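Local structure of N-acetylmuramoyl-l-alanine amidase (Bartonella henselae, 3NE8) at residues L63-R66 with V67-Q71; E113-N116 with K117-L120; E143-A146 with F147-F151; K197-E200 with K201-N204; N205-W208 with R209-M212. The protein probably cleaves the amide bond between N-acetylmuramic acid and L-alanine in peptidoglycan, as a zinc-dependent hydrolase of the bacterial cell wall. All coordinates share one frame; numbering follows the deposited sequence. Where two conformers were deposited one is given.

In the fold
The five contacts come in series along the chain, and each is a local helical turn or helix end. Contact 1 lies on helix 63-72, contact 2 at the end of helix 106-116, contact 3 on helix 135-161, contact 4 on helix 197-203 and contact 5 at the start of helix 206-227. These helices pack about a mixed sheet of six strands. Contacts 1 and 2 touch, with centres about 15 Å apart. Contacts 4 and 5 also touch, their centres about 11 Å apart. Contacts 1 and 4 lie on opposite sides of the chain's centre. Contact 2 holds a zinc ligand, and its D119 ties it to helix 63-72, while contact 3 helps form the subunit interface.

Contact 1. Residues L63-R66 with V67-Q71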
loop_
_atom_site.group_PDB
_atom_site.type_symbol
_atom_site.label_atom_id
_atom_site.label_comp_id
_atom_site.label_asym_id
_atom_site.label_seq_id
_atom_site.Cartn_x
_atom_site.Cartn_y
_atom_site.Cartn_z
ATOM N N LEU A 63 -5.497 2.356 -27.814
ATOM C CA LEU A 63 -5.301 2.368 -26.367
ATOM C C LEU A 63 -6.625 2.190 -25.613
ATOM O O LEU A 63 -6.685 1.450 -24.617
ATOM C CB LEU A 63 -4.569 3.639 -25.939
ATOM C CG LEU A 63 -3.187 3.822 -26.583
ATOM C CD1 LEU A 63 -2.491 5.040 -25.991
ATOM C CD2 LEU A 63 -2.317 2.580 -26.432
ATOM N N SER A 64 -7.685 2.830 -26.088
ATOM C CA SER A 64 -8.977 2.697 -25.432
ATOM C C SER A 64 -9.499 1.265 -25.463
ATOM O O SER A 64 -10.236 0.842 -24.558
ATOM C CB SER A 64 -9.998 3.637 -26.067
ATOM O OG SER A 64 -10.214 3.287 -27.426
ATOM N N GLU A 65 -9.160 0.517 -26.509
ATOM C CA GLU A 65 -9.595 -0.868 -26.596
ATOM C C GLU A 65 -8.852 -1.731 -25.573
ATOM O O GLU A 65 -9.418 -2.675 -25.028
ATOM C CB GLU A 65 -9.391 -1.411 -28.008
ATOM C CG GLU A 65 -10.130 -2.701 -28.279
ATOM C CD GLU A 65 -11.631 -2.500 -28.410
ATOM O OE1 GLU A 65 -12.071 -1.340 -28.554
ATOM O OE2 GLU A 65 -12.372 -3.503 -28.374
ATOM N N ARG A 66 -7.589 -1.410 -25.314
ATOM C CA ARG A 66 -6.823 -2.130 -24.301
ATOM C C ARG A 66 -7.442 -1.906 -22.916
ATOM O O ARG A 66 -7.621 -2.852 -22.142
ATOM C CB ARG A 66 -5.361 -1.679 -24.360
ATOM C CG ARG A 66 -4.714 -1.960 -25.721
ATOM C CD ARG A 66 -3.424 -1.191 -25.891
ATOM N NE ARG A 66 -2.921 -1.232 -27.264
ATOM C CZ ARG A 66 -1.919 -2.004 -27.679
ATOM N NH1 ARG A 66 -1.306 -2.834 -26.838
ATOM N NH2 ARG A 66 -1.542 -1.962 -28.954
ATOM N N VAL A 67 -7.798 -0.660 -22.626
ATOM C CA VAL A 67 -8.451 -0.328 -21.352
ATOM C C VAL A 67 -9.794 -1.047 -21.237
ATOM O O VAL A 67 -10.117 -1.626 -20.191
ATOM C CB VAL A 67 -8.626 1.190 -21.213
ATOM C CG1 VAL A 67 -9.443 1.536 -19.969
ATOM C CG2 VAL A 67 -7.272 1.877 -21.151
ATOM N N LYS A 68 -10.571 -1.036 -22.310
ATOM C CA LYS A 68 -11.873 -1.689 -22.313
ATOM C C LYS A 68 -11.741 -3.184 -22.020
ATOM O O LYS A 68 -12.551 -3.761 -21.300
ATOM C CB LYS A 68 -12.559 -1.453 -23.659
ATOM C CG LYS A 68 -13.897 -2.150 -23.844
ATOM C CD LYS A 68 -14.547 -1.693 -25.149
ATOM C CE LYS A 68 -15.732 -2.566 -25.535
ATOM N NZ LYS A 68 -15.300 -3.888 -26.070
ATOM N N LYS A 69 -10.715 -3.816 -22.579
ATOM C CA LYS A 69 -10.508 -5.242 -22.341
ATOM C C LYS A 69 -10.228 -5.523 -20.865
ATOM O O LYS A 69 -10.720 -6.507 -20.316
ATOM C CB LYS A 69 -9.393 -5.786 -23.240
ATOM C CG LYS A 69 -9.791 -5.883 -24.713
ATOM C CD LYS A 69 -8.601 -6.284 -25.582
ATOM C CE LYS A 69 -8.976 -6.416 -27.056
ATOM N NZ LYS A 69 -10.044 -7.429 -27.282
ATOM N N ALA A 70 -9.462 -4.657 -20.213
ATOM C CA ALA A 70 -9.196 -4.815 -18.790
ATOM C C ALA A 70 -10.501 -4.729 -17.993
ATOM O O ALA A 70 -10.729 -5.524 -17.084
ATOM C CB ALA A 70 -8.204 -3.758 -18.321
ATOM N N GLN A 71 -11.345 -3.762 -18.331
ATOM C CA GLN A 71 -12.618 -3.590 -17.642
ATOM C C GLN A 71 -13.578 -4.744 -17.911
ATOM O O GLN A 71 -14.254 -5.216 -17.003
ATOM C CB GLN A 71 -13.255 -2.260 -18.038
ATOM C CG GLN A 71 -12.442 -1.058 -17.598
ATOM C CD GLN A 71 -12.982 0.231 -18.153
ATOM O OE1 GLN A 71 -13.265 0.334 -19.345
ATOM N NE2 GLN A 71 -13.138 1.226 -17.291
HETATM O O HOH W 1 -12.777 -5.980 -26.438
#
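E65 and K68 lie side by side on one face of the alpha-helix 63-72, their side chains pointing the same way. They form a helical i to i+3 ion pair. The pair is long, with E65 OE2 3.7 Å from K68 NZ. Both chains leave the backbone with CG anti to N (chi1 -165° in E65 and 176° in K68), and with the i to i+3 spacing the two run alongside. K68 then bends at its last torsion, which brings NZ round to the carboxylate. K68 NZ also has a salt bridge to E72, one turn further on.

K69 comes at E65 from another direction and crosses it at a slant. Its CE packs on E65 CG at 4.1 Å, and its CG lies 3.2 Å from E65 O. That carbonyl also accepts the backbone bond from K69 N.

The inner side of the turn is different. V67 CG2 rests near L63 O, and V67 N bonds to the same oxygen at 3.1 Å. R66 extends away from the later turn. Its guanidinium forms a salt bridge to D10 and hydrogen bonds to the carbonyls of L61, P11 and H13, so many bonds fix its rotation.

A water joins the three charged side chains at the surface. It donates to E65 OE2 at 3.2 Å, accepts from K69 NZ at 3.2 Å, and takes a weak bond from K68 NZ.

Contact 2. Residues E113-N116 with K117-L120. With ZN (zinc ion), chain B.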
loop_
_atom_site.group_PDB
_atom_site.type_symbol
_atom_site.label_atom_id
_atom_site.label_comp_id
_atom_site.label_asym_id
_atom_site.label_seq_id
_atom_site.Cartn_x
_atom_site.Cartn_y
_atom_site.Cartn_z
ATOM N N GLU A 113 3.574 11.678 -24.392
ATOM C CA GLU A 113 3.115 12.351 -25.602
ATOM C C GLU A 113 3.270 11.436 -26.803
ATOM O O GLU A 113 2.349 11.277 -27.609
ATOM C CB GLU A 113 3.904 13.639 -25.843
ATOM C CG GLU A 113 3.592 14.763 -24.866
ATOM C CD GLU A 113 4.540 15.945 -25.010
ATOM O OE1 GLU A 113 4.268 17.005 -24.406
ATOM O OE2 GLU A 113 5.556 15.815 -25.727
ATOM N N SER A 114 4.443 10.826 -26.920
ATOM C CA SER A 114 4.733 9.957 -28.051
ATOM C C SER A 114 3.926 8.664 -28.004
ATOM O O SER A 114 3.409 8.203 -29.026
ATOM C CB SER A 114 6.227 9.637 -28.107
ATOM O OG SER A 114 6.974 10.789 -28.442
ATOM N N GLU A 115 3.823 8.067 -26.822
ATOM C CA GLU A 115 3.134 6.793 -26.681
ATOM C C GLU A 115 1.624 6.907 -26.870
ATOM O O GLU A 115 0.969 5.946 -27.285
ATOM C CB GLU A 115 3.496 6.139 -25.347
ATOM C CG GLU A 115 4.922 5.633 -25.354
ATOM C CD GLU A 115 5.101 4.602 -26.437
ATOM O OE1 GLU A 115 5.644 4.919 -27.527
ATOM O OE2 GLU A 115 4.628 3.476 -26.216
ATOM N N ASN A 116 1.072 8.080 -26.593
ATOM C CA ASN A 116 -0.344 8.317 -26.831
ATOM C C ASN A 116 -0.654 8.489 -28.311
ATOM O O ASN A 116 -1.755 8.167 -28.762
ATOM C CB ASN A 116 -0.825 9.546 -26.062
ATOM C CG ASN A 116 -0.919 9.301 -24.560
ATOM O OD1 ASN A 116 -1.003 8.153 -24.099
ATOM N ND2 ASN A 116 -0.919 10.384 -23.793
ATOM N N LYS A 117 0.314 8.972 -29.076
ATOM C CA LYS A 117 0.099 9.264 -30.490
ATOM C C LYS A 117 0.029 8.029 -31.377
ATOM O O LYS A 117 -0.376 8.116 -32.531
ATOM C CB LYS A 117 1.184 10.209 -31.004
ATOM C CG LYS A 117 1.069 11.614 -30.441
ATOM C CD LYS A 117 2.263 12.479 -30.804
ATOM C CE LYS A 117 2.192 13.822 -30.092
ATOM N NZ LYS A 117 3.411 14.645 -30.322
ATOM N N VAL A 118 0.423 6.872 -30.850
ATOM C CA VAL A 118 0.444 5.669 -31.689
ATOM C C VAL A 118 -0.932 5.238 -32.197
ATOM O O VAL A 118 -1.021 4.537 -33.214
ATOM C CB VAL A 118 1.151 4.476 -31.011
ATOM C CG1 VAL A 118 2.599 4.827 -30.707
ATOM C CG2 VAL A 118 0.401 4.047 -29.767
ATOM N N ASP A 119 -2.002 5.673 -31.537
ATOM C CA ASP A 119 -3.347 5.387 -32.036
ATOM C C ASP A 119 -3.492 5.824 -33.489
ATOM O O ASP A 119 -4.217 5.200 -34.266
ATOM C CB ASP A 119 -4.408 6.147 -31.241
ATOM C CG ASP A 119 -4.796 5.468 -29.943
ATOM O OD1 ASP A 119 -4.473 4.284 -29.727
ATOM O OD2 ASP A 119 -5.477 6.145 -29.147
ATOM N N LEU A 120 -2.826 6.919 -33.843
ATOM C CA LEU A 120 -2.997 7.520 -35.162
ATOM C C LEU A 120 -2.362 6.701 -36.271
ATOM O O LEU A 120 -2.584 6.990 -37.443
ATOM C CB LEU A 120 -2.424 8.937 -35.184
ATOM C CG LEU A 120 -3.039 9.926 -34.192
ATOM C CD1 LEU A 120 -2.392 11.306 -34.310
ATOM C CD2 LEU A 120 -4.545 10.027 -34.376
HETATM ZN ZN ZN B . 5.890 1.677 -26.153
HETATM O O HOH W 2 -4.228 7.860 -27.300
#
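K117 N is shared between two carbonyls where the helix 106-116 gives out. It makes a weak bond to E113 O at 3.4 Å and another weak one to S114 O at 3.2 Å. Both are well bent, with angles at the hydrogen of 133° and 134°. One bond has the alpha-helical spacing and the other the 3-10 spacing. V118 to L120 are in 3-10 conformation.

The K117 side chain runs back alongside the last helical turn. With CG anti to its own carbonyl carbon (chi1 -70°), the chain is laid against E113 O. K117 CG comes within 3.1 Å of that oxygen, and CD and CE follow it at greater distance. The ammonium and the E113 carboxylate have opposite charges but do not touch.

V118 packs its CG2 on E115 O at 3.2 Å. The E115 side chain leaves on the same side as V118. It bends at chi2, and one carboxylate oxygen, OE2, binds zinc at 2.2 Å. H13, E28, H82 and D84 complete the protein ligands of the metal. The V118 side chain also touches H13, so the turn packs directly on the zinc site.

A water links N116 O to D119 OD2, donating to both, the second at 2.8 Å.

N116 fixes the helix end to the loop before strand 186-190 by bonds to D175 O and Q177 N. D119 OD1 accepts from L63 N, which ties the 3-10 turn to the start of helix 63-72.

Contact 3. Residues E143-A146 with F147-F151; sequences ETHA and FSINF
H145 and I149 make the CH-pi contact of this helical turn. I149 CG1 sits over one face of the imidazole, 4.1 Å from the ring centroid and 14° off the normal. It lies toward the rim, and CD1 reaches H145 CE1 and NE2. H145 leaves the helix with CG anti to N (chi1 -163°), which lays the ring forward along the helix beneath I149. Its ND1 accepts from M231 N of the second subunit.

The aliphatic part of E143 runs alongside F147 in the same direction, and E143 CG meets F147 CE2 at 4.1 Å. The carboxylate of E143 goes on to a salt bridge with R142 of the second subunit. F147 makes a cation-pi contact with R227.

Backbone bonds of i to i+4 type run through the segment. The straightest joins I149 N to H145 O at 2.9 Å, with 170° at the hydrogen. S148 OG accepts from S186 N; it also lies 3.1 Å from T144 O.

A146 O accepts from Y226 OH of the second subunit, and N150 packs on N150 of that subunit. This is a buried interface helix, packed on strands 77-82 and 94-99, helix 206-227 and the second subunit.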
loop_
_atom_site.group_PDB
_atom_site.type_symbol
_atom_site.label_atom_id
_atom_site.label_comp_id
_atom_site.label_asym_id
_atom_site.label_seq_id
_atom_site.Cartn_x
_atom_site.Cartn_y
_atom_site.Cartn_z
ATOM N N GLU A 143 -9.295 5.920 -5.208
ATOM C CA GLU A 143 -9.014 4.608 -4.658
ATOM C C GLU A 143 -8.151 3.784 -5.618
ATOM O O GLU A 143 -7.155 3.171 -5.228
ATOM C CB GLU A 143 -10.335 3.897 -4.407
ATOM C CG GLU A 143 -10.237 2.678 -3.540
ATOM C CD GLU A 143 -11.569 1.992 -3.399
ATOM O OE1 GLU A 143 -12.381 2.067 -4.348
ATOM O OE2 GLU A 143 -11.810 1.383 -2.343
ATOM N N THR A 144 -8.543 3.764 -6.883
ATOM C CA THR A 144 -7.775 3.076 -7.907
ATOM C C THR A 144 -6.344 3.573 -7.957
ATOM O O THR A 144 -5.402 2.787 -8.068
ATOM C CB THR A 144 -8.450 3.250 -9.277
ATOM O OG1 THR A 144 -9.710 2.572 -9.235
ATOM C CG2 THR A 144 -7.593 2.698 -10.413
ATOM N N HIS A 145 -6.169 4.886 -7.862
ATOM C CA HIS A 145 -4.836 5.450 -7.947
ATOM C C HIS A 145 -3.958 5.010 -6.773
ATOM O O HIS A 145 -2.775 4.725 -6.941
ATOM C CB HIS A 145 -4.912 6.970 -8.034
ATOM C CG HIS A 145 -3.645 7.589 -8.513
ATOM N ND1 HIS A 145 -2.994 8.586 -7.826
ATOM C CD2 HIS A 145 -2.898 7.333 -9.613
ATOM C CE1 HIS A 145 -1.901 8.926 -8.486
ATOM N NE2 HIS A 145 -1.818 8.180 -9.572
ATOM N N ALA A 146 -4.540 4.958 -5.585
ATOM C CA ALA A 146 -3.802 4.472 -4.421
ATOM C C ALA A 146 -3.263 3.068 -4.685
ATOM O O ALA A 146 -2.120 2.759 -4.361
ATOM C CB ALA A 146 -4.677 4.489 -3.177
ATOM N N PHE A 147 -4.080 2.220 -5.310
ATOM C CA PHE A 147 -3.651 0.865 -5.640
ATOM C C PHE A 147 -2.567 0.859 -6.713
ATOM O O PHE A 147 -1.601 0.116 -6.601
ATOM C CB PHE A 147 -4.838 0.005 -6.079
ATOM C CG PHE A 147 -5.733 -0.413 -4.951
ATOM C CD1 PHE A 147 -5.198 -0.967 -3.798
ATOM C CD2 PHE A 147 -7.106 -0.273 -5.042
ATOM C CE1 PHE A 147 -6.026 -1.361 -2.754
ATOM C CE2 PHE A 147 -7.942 -0.675 -4.011
ATOM C CZ PHE A 147 -7.396 -1.214 -2.859
ATOM N N SER A 148 -2.715 1.694 -7.742
ATOM C CA SER A 148 -1.698 1.771 -8.794
ATOM C C SER A 148 -0.336 2.138 -8.225
ATOM O O SER A 148 0.691 1.550 -8.579
ATOM C CB SER A 148 -2.095 2.798 -9.850
ATOM O OG SER A 148 -3.348 2.457 -10.427
ATOM N N ILE A 149 -0.329 3.139 -7.354
ATOM C CA ILE A 149 0.881 3.622 -6.683
ATOM C C ILE A 149 1.506 2.513 -5.829
ATOM O O ILE A 149 2.719 2.288 -5.843
ATOM C CB ILE A 149 0.559 4.855 -5.777
ATOM C CG1 ILE A 149 0.142 6.079 -6.607
ATOM C CG2 ILE A 149 1.749 5.214 -4.896
ATOM C CD1 ILE A 149 1.220 6.600 -7.536
ATOM N N ASN A 150 0.657 1.849 -5.052
ATOM C CA ASN A 150 1.121 0.759 -4.209
ATOM C C ASN A 150 1.806 -0.313 -5.042
ATOM O O ASN A 150 2.902 -0.769 -4.711
ATOM C CB ASN A 150 -0.044 0.156 -3.423
ATOM C CG ASN A 150 0.372 -1.052 -2.626
ATOM O OD1 ASN A 150 0.338 -2.165 -3.112
ATOM N ND2 ASN A 150 0.786 -0.832 -1.386
ATOM N N PHE A 151 1.172 -0.722 -6.138
ATOM C CA PHE A 151 1.774 -1.743 -6.968
ATOM C C PHE A 151 3.088 -1.266 -7.585
ATOM O O PHE A 151 4.081 -2.003 -7.603
ATOM C CB PHE A 151 0.807 -2.218 -8.049
ATOM C CG PHE A 151 1.371 -3.324 -8.899
ATOM C CD1 PHE A 151 1.674 -4.548 -8.333
ATOM C CD2 PHE A 151 1.655 -3.119 -10.244
ATOM C CE1 PHE A 151 2.213 -5.573 -9.103
ATOM C CE2 PHE A 151 2.195 -4.144 -11.016
ATOM C CZ PHE A 151 2.477 -5.370 -10.441
#

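Contact 4. Residues K197-E200 with K201-N204; sequences KEDE and KLLN
D199 and L203 meet across one turn through the backbone. L203 N bonds to D199 O at 2.8 Å, and the N-H points nearly straight at the oxygen. The same oxygen has L203 CG against it at 3.1 Å, because CG stands anti to the leucine's own carbonyl carbon (chi1 -70°) and so beside its N. Further bonds of the same spacing link L202 N to E198 O and K201 N to K197 O. The last of the series runs from N204 N to E200 O at 3.1 Å and is more bent, at 138°.

Van der Waals touches of the side chains are few and light. L202 CD1 comes to 4.2 Å from D199 OD1, the two chains meeting at a slant. K201 lays its CG near K197 O and then extends away.

The charged groups mostly find partners outside this turn. D199 forms a salt bridge to R92 and accepts from the backbone N of Y193 and G93. E200 accepts from V23 N and T24 OG1. The E198 and K201 charges do not touch.

L203 packs on I191 and L194, just after strand 186-190. Helix 197-203 is thus held to the loop before strand 94-99 and to the one before helix 28-45, and helix 206-227 follows and touches this turn.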
loop_
_atom_site.group_PDB
_atom_site.type_symbol
_atom_site.label_atom_id
_atom_site.label_comp_id
_atom_site.label_asym_id
_atom_site.label_seq_id
_atom_site.Cartn_x
_atom_site.Cartn_y
_atom_site.Cartn_z
ATOM N N LYS A 197 21.762 0.919 -25.965
ATOM C CA LYS A 197 22.357 -0.293 -26.519
ATOM C C LYS A 197 22.503 -1.409 -25.503
ATOM O O LYS A 197 22.383 -2.585 -25.850
ATOM C CB LYS A 197 23.727 0.020 -27.118
ATOM C CG LYS A 197 23.668 1.026 -28.233
ATOM C CD LYS A 197 23.183 0.375 -29.510
ATOM C CE LYS A 197 22.936 1.404 -30.593
ATOM N NZ LYS A 197 21.705 2.190 -30.298
ATOM N N GLU A 198 22.781 -1.047 -24.255
ATOM C CA GLU A 198 22.914 -2.038 -23.200
ATOM C C GLU A 198 21.556 -2.642 -22.851
ATOM O O GLU A 198 21.434 -3.858 -22.675
ATOM C CB GLU A 198 23.586 -1.436 -21.965
ATOM C CG GLU A 198 25.040 -1.055 -22.193
ATOM C CD GLU A 198 25.884 -2.236 -22.627
ATOM O OE1 GLU A 198 25.674 -3.353 -22.105
ATOM O OE2 GLU A 198 26.765 -2.044 -23.490
ATOM N N ASP A 199 20.527 -1.805 -22.748
ATOM C CA ASP A 199 19.184 -2.334 -22.527
ATOM C C ASP A 199 18.761 -3.258 -23.669
ATOM O O ASP A 199 18.118 -4.278 -23.431
ATOM C CB ASP A 199 18.153 -1.215 -22.339
ATOM C CG ASP A 199 18.100 -0.697 -20.910
ATOM O OD1 ASP A 199 18.999 -1.034 -20.103
ATOM O OD2 ASP A 199 17.163 0.059 -20.591
ATOM N N GLU A 200 19.098 -2.905 -24.906
ATOM C CA GLU A 200 18.750 -3.762 -26.029
ATOM C C GLU A 200 19.321 -5.169 -25.835
ATOM O O GLU A 200 18.650 -6.160 -26.129
ATOM C CB GLU A 200 19.203 -3.156 -27.358
ATOM C CG GLU A 200 18.794 -4.009 -28.555
ATOM C CD GLU A 200 19.094 -3.360 -29.881
ATOM O OE1 GLU A 200 19.439 -2.165 -29.911
ATOM O OE2 GLU A 200 18.975 -4.055 -30.913
ATOM N N LYS A 201 20.549 -5.264 -25.327
ATOM C CA LYS A 201 21.164 -6.574 -25.088
ATOM C C LYS A 201 20.434 -7.381 -24.013
ATOM O O LYS A 201 20.310 -8.601 -24.131
ATOM C CB LYS A 201 22.650 -6.440 -24.739
ATOM C CG LYS A 201 23.529 -6.105 -25.929
ATOM C CD LYS A 201 24.998 -6.029 -25.530
ATOM C CE LYS A 201 25.887 -5.836 -26.748
ATOM N NZ LYS A 201 27.339 -5.831 -26.399
ATOM N N LEU A 202 19.946 -6.713 -22.973
ATOM C CA LEU A 202 19.125 -7.385 -21.970
ATOM C C LEU A 202 17.792 -7.808 -22.559
ATOM O O LEU A 202 17.332 -8.935 -22.359
ATOM C CB LEU A 202 18.861 -6.455 -20.786
ATOM C CG LEU A 202 20.091 -5.989 -20.012
ATOM C CD1 LEU A 202 19.705 -4.986 -18.943
ATOM C CD2 LEU A 202 20.821 -7.178 -19.392
ATOM N N LEU A 203 17.174 -6.894 -23.298
ATOM C CA LEU A 203 15.834 -7.104 -23.849
ATOM C C LEU A 203 15.761 -8.300 -24.787
ATOM O O LEU A 203 14.708 -8.934 -24.920
ATOM C CB LEU A 203 15.361 -5.847 -24.583
ATOM C CG LEU A 203 15.044 -4.638 -23.701
ATOM C CD1 LEU A 203 14.898 -3.379 -24.539
ATOM C CD2 LEU A 203 13.795 -4.895 -22.878
ATOM N N ASN A 204 16.871 -8.603 -25.453
ATOM C CA ASN A 204 16.819 -9.735 -26.371
ATOM C C ASN A 204 17.230 -11.061 -25.728
ATOM O O ASN A 204 17.208 -12.100 -26.378
ATOM C CB ASN A 204 17.512 -9.453 -27.722
ATOM C CG ASN A 204 19.026 -9.524 -27.652
ATOM O OD1 ASN A 204 19.607 -9.817 -26.607
ATOM N ND2 ASN A 204 19.677 -9.256 -28.783
#

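Contact 5. Residues N205-W208 with R209-M212; sequences NPQW and RKQM
W208 and M212, a selenomethionine, make the close part of this contact. Their side chains lie next to each other and point the same way. M212 SE meets W208 CH2 at 3.7 Å. It is 4.6 Å from the centroid of the six-membered ring and 46° off the normal, an oblique Met-aromatic contact. W208 CG is anti to its N (chi1 176°), which leans the indole forward beside R209 and toward M212. There W208 CE3 lies 3.3 Å from R209 N. M212 packs further on F35 of helix 28-45 and on I191.

R209 turns back over the first turn of the helix. Its bend at chi3 (-49°) brings the guanidinium flat over P206, whose CA lies under the centre of one face at 3.8 Å. The indole and guanidinium planes are nearly perpendicular. R209 NH1 donates to L203 O, which holds the group in place.

The solvent side is looser. Q207 and Q211 cross there at about a right angle, with their amide planes steeply inclined. K210 crosses Q207 obliquely, extends outward and touches E42 and K45 of helix 28-45.

N205 starts the helix. Its OD1 accepts weakly from Q207 N at 2.9 Å and from W208 N at 3.3 Å. Its own carbonyl takes R209 N at 3.0 Å. This is an asparagine N-cap followed by proline in the first turn, and it opens the long helix 206-227.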
loop_
_atom_site.group_PDB
_atom_site.type_symbol
_atom_site.label_atom_id
_atom_site.label_comp_id
_atom_site.label_asym_id
_atom_site.label_seq_id
_atom_site.Cartn_x
_atom_site.Cartn_y
_atom_site.Cartn_z
ATOM N N ASN A 205 17.508 -11.035 -24.430
ATOM C CA ASN A 205 17.905 -12.223 -23.681
ATOM C C ASN A 205 16.709 -12.825 -22.950
ATOM O O ASN A 205 16.219 -12.244 -21.978
ATOM C CB ASN A 205 19.000 -11.827 -22.691
ATOM C CG ASN A 205 19.478 -12.977 -21.838
ATOM O OD1 ASN A 205 18.846 -14.031 -21.765
ATOM N ND2 ASN A 205 20.612 -12.778 -21.177
ATOM N N PRO A 206 16.215 -13.989 -23.411
ATOM C CA PRO A 206 14.971 -14.497 -22.812
ATOM C C PRO A 206 15.145 -14.923 -21.367
ATOM O O PRO A 206 14.173 -14.917 -20.611
ATOM C CB PRO A 206 14.615 -15.714 -23.680
ATOM C CG PRO A 206 15.858 -16.064 -24.405
ATOM C CD PRO A 206 16.675 -14.820 -24.538
ATOM N N GLN A 207 16.349 -15.295 -20.973
ATOM C CA GLN A 207 16.572 -15.679 -19.584
ATOM C C GLN A 207 16.499 -14.452 -18.679
ATOM O O GLN A 207 15.941 -14.510 -17.566
ATOM C CB GLN A 207 17.910 -16.406 -19.415
ATOM C CG GLN A 207 18.182 -16.867 -17.991
ATOM C CD GLN A 207 17.073 -17.748 -17.429
ATOM O OE1 GLN A 207 16.447 -18.523 -18.155
ATOM N NE2 GLN A 207 16.830 -17.633 -16.126
ATOM N N TRP A 208 17.040 -13.334 -19.145
ATOM C CA TRP A 208 16.938 -12.104 -18.379
ATOM C C TRP A 208 15.473 -11.671 -18.301
ATOM O O TRP A 208 14.970 -11.299 -17.238
ATOM C CB TRP A 208 17.822 -11.013 -18.992
ATOM C CG TRP A 208 17.669 -9.721 -18.280
ATOM C CD1 TRP A 208 18.375 -9.288 -17.193
ATOM C CD2 TRP A 208 16.731 -8.699 -18.588
ATOM N NE1 TRP A 208 17.927 -8.050 -16.807
ATOM C CE2 TRP A 208 16.914 -7.665 -17.647
ATOM C CE3 TRP A 208 15.752 -8.552 -19.573
ATOM C CZ2 TRP A 208 16.154 -6.498 -17.667
ATOM C CZ3 TRP A 208 14.995 -7.406 -19.586
ATOM C CH2 TRP A 208 15.201 -6.386 -18.641
ATOM N N ARG A 209 14.776 -11.747 -19.430
ATOM C CA ARG A 209 13.362 -11.384 -19.442
ATOM C C ARG A 209 12.555 -12.243 -18.462
ATOM O O ARG A 209 11.685 -11.736 -17.745
ATOM C CB ARG A 209 12.757 -11.464 -20.852
ATOM C CG ARG A 209 13.287 -10.419 -21.822
ATOM C CD ARG A 209 12.402 -10.251 -23.072
ATOM N NE ARG A 209 12.052 -11.527 -23.712
ATOM C CZ ARG A 209 12.697 -12.068 -24.746
ATOM N NH1 ARG A 209 13.748 -11.461 -25.299
ATOM N NH2 ARG A 209 12.300 -13.235 -25.228
ATOM N N LYS A 210 12.846 -13.538 -18.427
ATOM C CA LYS A 210 12.182 -14.450 -17.503
ATOM C C LYS A 210 12.446 -14.058 -16.046
ATOM O O LYS A 210 11.539 -14.089 -15.215
ATOM C CB LYS A 210 12.645 -15.889 -17.756
ATOM C CG LYS A 210 11.970 -16.924 -16.872
ATOM C CD LYS A 210 12.480 -18.318 -17.188
ATOM C CE LYS A 210 11.706 -19.380 -16.424
ATOM N NZ LYS A 210 12.059 -20.750 -16.891
ATOM N N GLN A 211 13.680 -13.684 -15.737
ATOM C CA GLN A 211 14.014 -13.276 -14.375
ATOM C C GLN A 211 13.245 -12.022 -13.969
ATOM O O GLN A 211 12.756 -11.916 -12.839
ATOM C CB GLN A 211 15.519 -13.071 -14.236
ATOM C CG GLN A 211 16.281 -14.394 -14.330
ATOM C CD GLN A 211 17.778 -14.223 -14.489
ATOM O OE1 GLN A 211 18.294 -13.107 -14.482
ATOM N NE2 GLN A 211 18.485 -15.338 -14.636
HETATM N N MSE A 212 13.103 -11.073 -14.885
HETATM C CA MSE A 212 12.333 -9.882 -14.575
HETATM C C MSE A 212 10.858 -10.219 -14.421
HETATM O O MSE A 212 10.190 -9.708 -13.517
HETATM C CB MSE A 212 12.535 -8.784 -15.620
HETATM C CG MSE A 212 11.775 -7.517 -15.283
HETATM SE SE MSE A 212 12.243 -6.016 -16.439
HETATM C CE MSE A 212 10.933 -4.734 -15.810
#